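Local structure of iron-binding protein (Staphylococcus epidermidis, 4M7O) at residues L28-T33 / G47-D52; E34-L39 / K124-L129; E166-P171 / S219-S224. The protein probably binds iron or an iron complex outside the cell membrane, as the solute-capturing component of an uptake system. All blocks are in the same frame, centred on the assembly; numbering follows the deposited sequence.

Interaction 1 (L28-T33 / G47-D52)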
# COMPACT_ATOMS: atom_id res chain seq x y z
N LEU A 28 12.38 -6.17 5.83
CA LEU A 28 12.19 -6.87 4.56
C LEU A 28 11.11 -6.31 3.63
O LEU A 28 10.84 -6.89 2.56
CB LEU A 28 11.94 -8.36 4.79
CG LEU A 28 13.16 -9.11 5.34
CD1 LEU A 28 12.94 -10.63 5.34
CD2 LEU A 28 14.40 -8.74 4.55
N ILE A 29 10.50 -5.19 4.01
CA ILE A 29 9.52 -4.56 3.13
C ILE A 29 9.60 -3.05 3.34
O ILE A 29 9.85 -2.60 4.46
CB ILE A 29 8.09 -5.15 3.35
CG1 ILE A 29 7.18 -4.93 2.12
CG2 ILE A 29 7.45 -4.58 4.62
CD1 ILE A 29 6.04 -5.93 1.98
N PRO A 30 9.47 -2.25 2.26
CA PRO A 30 9.74 -0.82 2.45
C PRO A 30 8.87 -0.14 3.51
O PRO A 30 9.42 0.67 4.24
CB PRO A 30 9.50 -0.23 1.06
CG PRO A 30 9.81 -1.39 0.12
CD PRO A 30 9.24 -2.58 0.84
N SER A 31 7.58 -0.47 3.63
CA SER A 31 6.76 0.18 4.67
C SER A 31 7.35 -0.01 6.08
O SER A 31 7.42 0.94 6.86
CB SER A 31 5.30 -0.28 4.61
OG SER A 31 5.21 -1.69 4.60
N ASN A 32 7.79 -1.23 6.38
CA ASN A 32 8.50 -1.51 7.63
C ASN A 32 9.70 -0.60 7.82
O ASN A 32 9.89 -0.01 8.89
CB ASN A 32 8.96 -2.98 7.68
CG ASN A 32 7.83 -3.93 8.02
OD1 ASN A 32 6.69 -3.51 8.25
ND2 ASN A 32 8.13 -5.23 8.06
N THR A 33 10.51 -0.47 6.77
CA THR A 33 11.71 0.34 6.87
C THR A 33 11.36 1.80 7.14
O THR A 33 12.00 2.45 7.96
CB THR A 33 12.55 0.26 5.61
OG1 THR A 33 12.91 -1.11 5.37
CG2 THR A 33 13.83 1.09 5.74
N GLY A 47 20.09 -4.37 7.65
CA GLY A 47 19.69 -4.89 6.36
C GLY A 47 18.31 -4.40 5.94
O GLY A 47 17.40 -4.21 6.77
N VAL A 48 18.15 -4.19 4.64
CA VAL A 48 16.84 -3.82 4.09
C VAL A 48 16.63 -4.68 2.86
O VAL A 48 17.48 -5.50 2.53
CB VAL A 48 16.78 -2.33 3.71
CG1 VAL A 48 16.83 -1.48 4.97
CG2 VAL A 48 17.96 -1.97 2.80
N SER A 49 15.51 -4.50 2.18
CA SER A 49 15.27 -5.29 0.99
C SER A 49 15.84 -4.57 -0.23
O SER A 49 16.15 -3.38 -0.19
CB SER A 49 13.78 -5.55 0.79
OG SER A 49 13.17 -4.49 0.09
N THR A 50 15.96 -5.31 -1.32
CA THR A 50 16.53 -4.76 -2.55
C THR A 50 15.64 -3.71 -3.18
O THR A 50 16.06 -3.02 -4.11
CB THR A 50 16.73 -5.86 -3.56
OG1 THR A 50 15.56 -6.69 -3.56
CG2 THR A 50 17.96 -6.70 -3.17
N VAL A 51 14.39 -3.60 -2.72
CA VAL A 51 13.48 -2.60 -3.27
C VAL A 51 13.17 -1.45 -2.31
O VAL A 51 12.29 -0.64 -2.57
CB VAL A 51 12.16 -3.24 -3.78
CG1 VAL A 51 12.46 -4.17 -4.95
CG2 VAL A 51 11.43 -3.99 -2.65
N ASP A 52 13.90 -1.35 -1.20
CA ASP A 52 13.74 -0.19 -0.32
C ASP A 52 14.23 1.10 -0.99
O ASP A 52 15.32 1.13 -1.55
CB ASP A 52 14.46 -0.42 1.01
CG ASP A 52 13.61 -1.21 1.99
OD1 ASP A 52 13.50 -2.45 1.85
OD2 ASP A 52 13.01 -0.59 2.89
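One oxygen of the buried Asp52 carboxylate, OD2, packs on Pro30, while the other, OD1, is held from opposite faces by two groups of Ser49. Asp52 OD1 accepts from Ser49 N at 2.9 Å, above the carboxylate plane, and from Ser49 OG at 2.7 Å, on the anti side. Thr33 OG1 and Asp52 OD2 meet tip to tip in a hydrogen bond whose detail is doubtful, because OD2 sits too close to Thr33 in the model; Thr33 OG1 also bonds to Ser27 OG. Serine suits its place because its hydroxyl, set between the backbone N and carbonyl carbon (chi1 86°), also accepts from Val51 N at 3.2 Å, making an ST turn within the type I turn Ser49 to Asp52. Pro30, just after the N-cap Ile29, fits the first turn of a helix, where no intrahelical N-H bond is needed; its CG lies 4.1 Å from Val51 CG2. Ser49 CB packs 3.7 Å from Leu28 O, which accepts from Gln89. The contact joins the start of helix 30-38, just after strand 25-27, to the end of strand 45-49 and the turn that follows, within a beta-alpha-beta unit of a Rossmann-like parallel sheet.

Interaction 2 (E34-L39 / K124-L129)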
# COMPACT_ATOMS: atom_id res chain seq x y z
N GLU A 34 10.33 2.30 6.47
CA GLU A 34 9.94 3.70 6.64
C GLU A 34 9.50 3.97 8.08
O GLU A 34 9.83 5.00 8.65
CB GLU A 34 8.83 4.08 5.65
CG GLU A 34 9.29 4.12 4.21
CD GLU A 34 8.27 4.79 3.29
OE1 GLU A 34 7.63 5.78 3.72
OE2 GLU A 34 8.13 4.33 2.13
N ILE A 35 8.75 3.02 8.64
CA ILE A 35 8.21 3.16 9.99
C ILE A 35 9.34 3.12 11.02
O ILE A 35 9.35 3.91 11.97
CB ILE A 35 7.21 2.03 10.30
CG1 ILE A 35 5.97 2.15 9.41
CG2 ILE A 35 6.83 2.04 11.77
CD1 ILE A 35 5.07 0.93 9.45
N LEU A 36 10.28 2.20 10.85
CA LEU A 36 11.44 2.09 11.74
C LEU A 36 12.22 3.39 11.80
O LEU A 36 12.64 3.83 12.88
CB LEU A 36 12.36 0.95 11.29
CG LEU A 36 11.84 -0.45 11.61
CD1 LEU A 36 12.71 -1.54 10.93
CD2 LEU A 36 11.83 -0.63 13.14
N TYR A 37 12.43 4.01 10.64
CA TYR A 37 13.16 5.28 10.58
C TYR A 37 12.36 6.35 11.31
O TYR A 37 12.93 7.16 12.03
CB TYR A 37 13.43 5.69 9.13
CG TYR A 37 14.82 5.34 8.63
CD1 TYR A 37 15.10 4.08 8.13
CD2 TYR A 37 15.84 6.27 8.65
CE1 TYR A 37 16.34 3.77 7.66
CE2 TYR A 37 17.10 5.96 8.20
CZ TYR A 37 17.34 4.70 7.70
OH TYR A 37 18.59 4.37 7.24
N ARG A 38 11.03 6.36 11.13
CA ARG A 38 10.21 7.41 11.76
C ARG A 38 10.12 7.20 13.28
O ARG A 38 9.77 8.11 14.03
CB ARG A 38 8.81 7.49 11.13
CG ARG A 38 8.79 8.06 9.70
CD ARG A 38 9.26 9.53 9.65
NE ARG A 38 8.45 10.39 10.51
CZ ARG A 38 7.23 10.84 10.20
NH1 ARG A 38 6.67 10.53 9.04
NH2 ARG A 38 6.57 11.61 11.05
N LEU A 39 10.45 6.00 13.74
CA LEU A 39 10.48 5.71 15.17
C LEU A 39 11.82 6.10 15.79
O LEU A 39 11.99 6.03 17.02
CB LEU A 39 10.19 4.22 15.44
CG LEU A 39 8.77 3.77 15.09
CD1 LEU A 39 8.52 2.33 15.54
CD2 LEU A 39 7.74 4.71 15.69
N LYS A 124 1.64 1.34 15.87
CA LYS A 124 1.63 1.01 17.29
C LYS A 124 2.24 -0.35 17.60
O LYS A 124 2.93 -0.51 18.60
CB LYS A 124 0.20 1.07 17.85
CG LYS A 124 -0.36 2.47 17.99
N SER A 125 1.97 -1.34 16.75
CA SER A 125 2.48 -2.69 16.97
C SER A 125 3.99 -2.69 16.92
O SER A 125 4.65 -3.27 17.79
CB SER A 125 1.94 -3.65 15.91
OG SER A 125 0.62 -4.03 16.21
N ILE A 126 4.54 -2.02 15.91
CA ILE A 126 5.99 -1.96 15.75
C ILE A 126 6.60 -1.12 16.87
O ILE A 126 7.71 -1.40 17.34
CB ILE A 126 6.40 -1.40 14.39
CG1 ILE A 126 5.91 -2.34 13.28
CG2 ILE A 126 7.93 -1.19 14.30
CD1 ILE A 126 6.04 -1.75 11.90
N GLY A 127 5.88 -0.08 17.30
CA GLY A 127 6.31 0.72 18.42
C GLY A 127 6.43 -0.10 19.69
O GLY A 127 7.39 0.03 20.44
N GLN A 128 5.44 -0.96 19.94
CA GLN A 128 5.47 -1.75 21.16
C GLN A 128 6.52 -2.85 21.09
O GLN A 128 7.13 -3.20 22.09
CB GLN A 128 4.10 -2.34 21.46
CG GLN A 128 4.06 -3.17 22.73
CD GLN A 128 2.65 -3.44 23.19
OE1 GLN A 128 1.69 -3.20 22.46
NE2 GLN A 128 2.51 -3.93 24.43
N LEU A 129 6.73 -3.38 19.89
CA LEU A 129 7.71 -4.43 19.66
C LEU A 129 9.13 -3.94 19.96
O LEU A 129 9.91 -4.64 20.60
CB LEU A 129 7.61 -4.94 18.22
CG LEU A 129 8.72 -5.86 17.71
CD1 LEU A 129 8.74 -7.18 18.47
CD2 LEU A 129 8.60 -6.11 16.21
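Ile126, on helix 116-129, points its side chain at Ile35, Leu36 and Leu39 of the segment 34-39. CB comes first, 4.4 Å from Leu39 CD1, and there the chain forks. The short branch, CG2, stands anti to the backbone N and meets two leucine methyls, Leu39 CD1 at 3.8 Å and Leu36 CD2 at 4.1 Å. The longer branch starts at CG1, which makes no close approach to 34-39 itself and carries CD1 onward to Ile35. With CD1 anti to CA (chi2 169°), the tip extends to Ile35, where Ile126 CD1 lies 3.8 Å from Ile35 CD1 and 3.9 Å from Ile35 CG2. All three partners cross Ile126 at about a right angle. Branching at CB is what lets one residue serve leucines with one arm and an isoleucine with the other, and the contact is wholly apolar and buried, without a hydrogen bond between the segments. Gly127 adds a different surface: having no side chain, it presents its CA to Leu39 CD1 at 4.0 Å, and the two CA atoms of this pair are 7.3 Å apart. The two helices pack on the parallel sheet, where Leu36 and Ile126 both touch Leu84 of strand 82-86 and Ile126 also reaches Val110 of strand 106-110. Leu39 turns to a third helix, 133-152, through Gln135 and Ala136, and its carbonyl accepts from Arg132 just before that helix.

Interaction 3 (E166-P171 / S219-S224)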
# COMPACT_ATOMS: atom_id res chain seq x y z
N GLU A 166 -9.72 -0.34 -11.14
CA GLU A 166 -9.31 -1.49 -11.93
C GLU A 166 -7.96 -1.98 -11.42
O GLU A 166 -6.94 -1.31 -11.62
CB GLU A 166 -9.20 -1.09 -13.40
CG GLU A 166 -8.84 -2.25 -14.31
CD GLU A 166 -9.12 -1.93 -15.76
OE1 GLU A 166 -9.96 -1.04 -16.04
OE2 GLU A 166 -8.51 -2.58 -16.63
N VAL A 167 -7.93 -3.13 -10.74
CA VAL A 167 -6.67 -3.57 -10.11
C VAL A 167 -5.94 -4.65 -10.90
O VAL A 167 -4.83 -5.02 -10.57
CB VAL A 167 -6.85 -4.03 -8.65
CG1 VAL A 167 -7.44 -2.91 -7.83
CG2 VAL A 167 -7.72 -5.29 -8.58
N SER A 168 -6.59 -5.17 -11.94
CA SER A 168 -5.92 -6.08 -12.86
C SER A 168 -6.76 -6.08 -14.12
O SER A 168 -7.95 -5.77 -14.07
CB SER A 168 -5.82 -7.48 -12.25
OG SER A 168 -4.91 -8.28 -12.99
N SER A 169 -6.16 -6.41 -15.25
CA SER A 169 -6.90 -6.25 -16.51
C SER A 169 -6.75 -7.40 -17.50
O SER A 169 -7.55 -7.53 -18.42
CB SER A 169 -6.48 -4.94 -17.18
OG SER A 169 -5.10 -4.94 -17.47
N LYS A 170 -5.73 -8.23 -17.32
CA LYS A 170 -5.47 -9.25 -18.32
C LYS A 170 -5.19 -10.61 -17.69
O LYS A 170 -4.36 -10.71 -16.78
CB LYS A 170 -4.31 -8.82 -19.22
CG LYS A 170 -4.17 -9.68 -20.46
CD LYS A 170 -2.94 -9.32 -21.28
CE LYS A 170 -2.83 -10.25 -22.50
NZ LYS A 170 -1.47 -10.26 -23.12
N PRO A 171 -5.87 -11.66 -18.18
CA PRO A 171 -6.94 -11.63 -19.20
C PRO A 171 -8.31 -11.24 -18.65
O PRO A 171 -9.22 -10.94 -19.44
CB PRO A 171 -6.98 -13.08 -19.71
CG PRO A 171 -5.65 -13.66 -19.34
CD PRO A 171 -5.32 -13.02 -18.02
N SER A 219 -7.13 2.92 -12.99
CA SER A 219 -6.32 1.70 -13.00
C SER A 219 -5.18 1.80 -11.99
O SER A 219 -4.50 2.83 -11.91
CB SER A 219 -5.72 1.46 -14.38
OG SER A 219 -4.63 0.55 -14.25
N THR A 220 -4.96 0.75 -11.22
CA THR A 220 -3.93 0.80 -10.19
C THR A 220 -2.71 -0.02 -10.54
O THR A 220 -1.94 -0.41 -9.67
CB THR A 220 -4.48 0.33 -8.84
OG1 THR A 220 -4.88 -1.05 -8.93
CG2 THR A 220 -5.68 1.17 -8.46
N GLU A 221 -2.53 -0.29 -11.83
CA GLU A 221 -1.47 -1.19 -12.25
C GLU A 221 -0.18 -0.48 -12.58
O GLU A 221 0.81 -1.11 -12.93
CB GLU A 221 -1.92 -2.02 -13.45
CG GLU A 221 -2.98 -3.03 -13.12
CD GLU A 221 -3.22 -3.98 -14.27
OE1 GLU A 221 -4.06 -3.65 -15.13
OE2 GLU A 221 -2.57 -5.04 -14.32
N GLY A 222 -0.18 0.85 -12.47
CA GLY A 222 1.03 1.63 -12.69
C GLY A 222 1.38 1.78 -14.16
O GLY A 222 2.55 1.95 -14.51
N LYS A 223 0.37 1.71 -15.02
CA LYS A 223 0.56 1.90 -16.45
C LYS A 223 0.55 3.40 -16.71
O LYS A 223 0.03 4.16 -15.90
CB LYS A 223 -0.61 1.30 -17.24
CG LYS A 223 -1.01 -0.12 -16.88
CD LYS A 223 -0.17 -1.13 -17.64
CE LYS A 223 -0.88 -2.48 -17.75
NZ LYS A 223 0.07 -3.53 -18.21
N SER A 224 1.10 3.81 -17.84
CA SER A 224 1.02 5.21 -18.24
C SER A 224 -0.44 5.52 -18.53
O SER A 224 -1.20 4.63 -18.88
CB SER A 224 1.85 5.45 -19.50
OG SER A 224 1.27 4.78 -20.61
O HOH W 1 -3.07 -3.31 -9.12
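Glu166 O is approached by three groups of the segment 219-224. The firm bond is from Thr220 N, 2.9 Å from Glu166 O with an N-H...O angle of 163°, the donor tilted 21° from the carbonyl plane. A weak CA-H...O contact from Ser219 CA adds to it, and Thr220 OG1 lies at the long distance of 3.4 Å from the same oxygen, a bond that is weak and not settled. This is parallel pairing at the end of strands 162-168 and 216-219, with Glu166 opposite Ser219. Past this pair the strand becomes irregular on the side of strand 174-176: Val167 and Ser168 both face Tyr174, a classic beta bulge. Beside the bulge, Val167 and Thr220 lie side by side and point the same way, with Val167 CG1 3.4 Å from Thr220 OG1; both also touch Phe182 of helix 181-188. Threonine suits the spot because OG1 can meet a water and Val167 while the side chain also packs on Phe182. That water bridges the segments, donating to Val167 O at 2.9 Å and bonding to Thr220 OG1. The segments meet again further out. Glu221, with CD anti to CA (chi2 -170°), stretches past Ser168, its CD 3.7 Å from Ser168 CA, and Ser169 OG donates to the syn lone pair of Glu221 OE1 at 2.9 Å. Serine suits the place because its short side chain turns OG directly to the carboxylate oxygen. The side chain of Glu166 is occupied with Tyr228 and, by a salt bridge, Arg235. Glu166 OE2 and Glu221 OE1 are 4.8 Å apart, so the two carboxylates probably repel mildly; Arg235 would partly compensate the charge of Glu166, and the hydrogen bonds of Tyr228 and Ser169 would help to stabilise the pair.

Interactions 1 and 2 both use helix 30-38, at its start and its end, and their centres are 14 Å apart; they touch where Asn32 OD1 lies 4.1 Å from Ile126 CD1. Along the chain their segments alternate (28-33, 34-39, 47-52, 124-129), and both contacts belong to the lobe built on the parallel sheet with strands 25-27 and 45-49. Interaction 3 comes later, after helix 133-152, in the separate mixed sheet of strands 162-168 and 216-219. Its centre is 24 Å from that of interaction 1 and 32 Å from that of interaction 2, without contact. This division is consistent with the two-lobed architecture of periplasmic binding proteins, in which ligand is usually held between lobes.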